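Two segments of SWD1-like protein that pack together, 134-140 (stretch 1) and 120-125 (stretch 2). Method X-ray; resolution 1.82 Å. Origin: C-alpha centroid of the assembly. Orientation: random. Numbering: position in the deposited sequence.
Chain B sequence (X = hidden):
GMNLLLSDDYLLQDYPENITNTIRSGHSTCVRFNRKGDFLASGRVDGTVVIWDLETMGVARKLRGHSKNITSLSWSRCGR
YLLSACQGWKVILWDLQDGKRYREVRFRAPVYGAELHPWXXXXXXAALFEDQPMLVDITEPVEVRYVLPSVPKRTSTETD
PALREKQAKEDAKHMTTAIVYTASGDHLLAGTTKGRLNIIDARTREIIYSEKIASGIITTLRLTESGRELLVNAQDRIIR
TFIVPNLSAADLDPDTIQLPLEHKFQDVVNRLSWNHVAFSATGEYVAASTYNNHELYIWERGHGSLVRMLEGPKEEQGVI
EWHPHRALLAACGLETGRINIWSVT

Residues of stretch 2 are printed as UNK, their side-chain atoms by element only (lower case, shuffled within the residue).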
# COMPACT_ATOMS: atom_id res chain seq x y z
N MET B 134 -2.50 13.67 -2.08
CA MET B 134 -2.20 14.42 -3.30
C MET B 134 -2.21 13.53 -4.54
O MET B 134 -1.77 12.38 -4.50
CB MET B 134 -0.82 15.11 -3.22
CG MET B 134 -0.64 16.06 -2.05
SD MET B 134 -1.63 17.56 -2.21
CE MET B 134 -0.89 18.27 -3.65
N LEU B 135 -2.75 14.07 -5.63
CA LEU B 135 -2.61 13.51 -6.97
C LEU B 135 -1.62 14.38 -7.74
O LEU B 135 -1.83 15.59 -7.90
CB LEU B 135 -3.97 13.45 -7.66
CG LEU B 135 -4.04 12.68 -8.97
CD1 LEU B 135 -3.55 11.31 -8.71
CD2 LEU B 135 -5.47 12.60 -9.49
N VAL B 136 -0.52 13.80 -8.20
CA VAL B 136 0.53 14.59 -8.84
C VAL B 136 0.71 14.15 -10.28
O VAL B 136 0.87 12.96 -10.56
CB VAL B 136 1.87 14.51 -8.08
CG1 VAL B 136 2.93 15.37 -8.79
CG2 VAL B 136 1.70 14.98 -6.63
N ASP B 137 0.72 15.11 -11.21
CA ASP B 137 1.08 14.83 -12.60
C ASP B 137 2.57 15.08 -12.79
O ASP B 137 3.03 16.23 -12.66
CB ASP B 137 0.23 15.70 -13.52
CG ASP B 137 0.65 15.65 -14.98
OD1 ASP B 137 1.55 14.89 -15.38
OD2 ASP B 137 0.04 16.44 -15.76
N ILE B 138 3.32 14.03 -13.16
CA ILE B 138 4.75 14.21 -13.37
C ILE B 138 5.11 13.98 -14.84
O ILE B 138 6.24 13.57 -15.14
CB ILE B 138 5.55 13.29 -12.44
CG1 ILE B 138 5.15 11.83 -12.66
CG2 ILE B 138 5.31 13.72 -10.97
CD1 ILE B 138 5.82 10.85 -11.73
N THR B 139 4.18 14.26 -15.76
CA THR B 139 4.51 14.11 -17.19
C THR B 139 5.76 14.90 -17.53
O THR B 139 6.63 14.44 -18.29
CB THR B 139 3.37 14.61 -18.08
OG1 THR B 139 2.12 13.97 -17.76
CG2 THR B 139 3.72 14.40 -19.61
N GLU B 140 5.86 16.11 -17.00
CA GLU B 140 6.99 16.97 -17.25
C GLU B 140 7.83 17.10 -16.00
O GLU B 140 7.35 16.87 -14.88
CB GLU B 140 6.51 18.36 -17.68
CG GLU B 140 5.38 18.36 -18.69
CD GLU B 140 5.88 18.24 -20.10
OE1 GLU B 140 5.40 17.33 -20.83
OE2 GLU B 140 6.75 19.05 -20.48
N UNK B 120 -0.24 4.58 -16.47
CA UNK B 120 0.40 5.84 -16.86
C UNK B 120 1.44 6.16 -15.80
O UNK B 120 1.08 6.65 -14.73
o UNK B 120 1.04 8.60 -17.23
n UNK B 120 -1.00 9.33 -16.61
c UNK B 120 -0.13 8.37 -16.95
c UNK B 120 -0.68 6.95 -16.99
N UNK B 121 2.73 5.90 -16.10
CA UNK B 121 3.72 6.16 -15.06
C UNK B 121 3.94 7.65 -14.79
O UNK B 121 4.71 7.99 -13.89
c UNK B 121 6.45 6.92 -17.03
c UNK B 121 5.98 5.83 -18.87
c UNK B 121 5.62 5.90 -16.70
c UNK B 121 5.05 5.48 -15.39
n UNK B 121 6.66 6.85 -18.39
n UNK B 121 5.34 5.24 -17.87
N UNK B 122 3.23 8.55 -15.48
CA UNK B 122 3.35 9.99 -15.29
C UNK B 122 2.30 10.57 -14.34
O UNK B 122 2.12 11.80 -14.32
c UNK B 122 4.42 10.47 -17.54
n UNK B 122 4.31 9.80 -18.74
c UNK B 122 5.50 9.72 -19.31
n UNK B 122 6.39 10.31 -18.52
c UNK B 122 3.25 10.71 -16.64
c UNK B 122 5.74 10.77 -17.40
N UNK B 123 1.58 9.74 -13.58
CA UNK B 123 0.69 10.25 -12.55
C UNK B 123 0.78 9.33 -11.35
O UNK B 123 0.85 8.11 -11.51
c UNK B 123 -3.08 10.83 -12.27
n UNK B 123 -3.69 11.74 -12.99
o UNK B 123 -3.67 9.90 -11.72
c UNK B 123 -0.74 10.33 -13.02
c UNK B 123 -1.62 11.05 -12.04
N UNK B 124 0.81 9.91 -10.15
CA UNK B 124 0.76 9.11 -8.94
C UNK B 124 -0.12 9.79 -7.90
O UNK B 124 -0.46 10.98 -8.01
c UNK B 124 4.38 11.88 -7.92
c UNK B 124 3.29 11.45 -5.84
c UNK B 124 2.64 10.33 -6.40
c UNK B 124 3.75 10.76 -8.47
c UNK B 124 2.85 10.00 -7.72
c UNK B 124 4.15 12.23 -6.60
c UNK B 124 2.17 8.81 -8.35
N UNK B 125 -0.52 8.99 -6.93
CA UNK B 125 -1.26 9.45 -5.76
C UNK B 125 -0.49 9.12 -4.49
O UNK B 125 0.05 8.01 -4.33
c UNK B 125 -2.65 8.84 -5.69

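Position 120 carries four side-chain atoms: two carbons, the second bonded to one oxygen and one nitrogen. This short amide makes no contact with stretch 1. Its oxygen lies 2.8 Å from the backbone N of position 122, a hydrogen bond with an N-H...O angle of 146°; since a backbone N-H must donate, that atom is the amide oxygen. The residue is N120.

Position 121 has one carbon leading to a five-membered ring of three carbons and two nitrogens, an imidazole. The ring stays at least 6.5 Å from stretch 1; the closest contact is instead from the backbone, with its O 3.8 Å from I138 CD1. This is H121, and its O has no polar partner in the model.

Position 122 repeats the pattern, one carbon and a ring of three carbons and two nitrogens, but here the side chain reaches stretch 1: its CB is 3.6 Å from T139 OG1, and I138 O lies at the ring edge. The residue is H122, with chi1 in the m well. Its backbone O accepts a hydrogen bond from I138 N (2.8 Å, 153°).

Position 123 has an unbranched run of three carbons, the third bearing one oxygen and one nitrogen. One methylene more than N120 makes it Q123. OE1 is 3.3 Å from L135 CD1 and is hydrogen-bonded elsewhere in the structure. Its backbone N closes the type I turn from N120 through a weak 3.3 Å bond to N120 O.

Position 124 shows one carbon followed by a six-carbon ring without a hydroxyl: F124. V136 CB sits over one ring face, 3.9 Å from the centroid and 26° off the normal, a CH-pi contact, whereas I138 CG2 approaches the edge, 3.7 Å from CE2.

Position 125 has a single side-chain carbon, hence A125. Its CB is 4.0 Å from L135 CD1.

The contact is an antiparallel strand pairing, with axes at 166° and 4.8 Å at closest approach. V136 and F124 form the hydrogen-bonded pair: V136 N to F124 O is 2.8 Å (172°), and F124 N to V136 O is 3.1 Å (163°). The flanking pairs, L135 with A125 and D137 with Q123, are non-hydrogen-bonded and send their side chains to the sheet face opposite V136 and F124. Beyond D137, the I138 N to H122 O bond extends the pairing into the turn. There D137 OD1 accepts from T139 N (2.7 Å) and T139 OG1 (2.6 Å), tying together the residues flanking I138. Together the two stretches bury 542 Å².

Stretch 2, residues 120-125: NHHQFA
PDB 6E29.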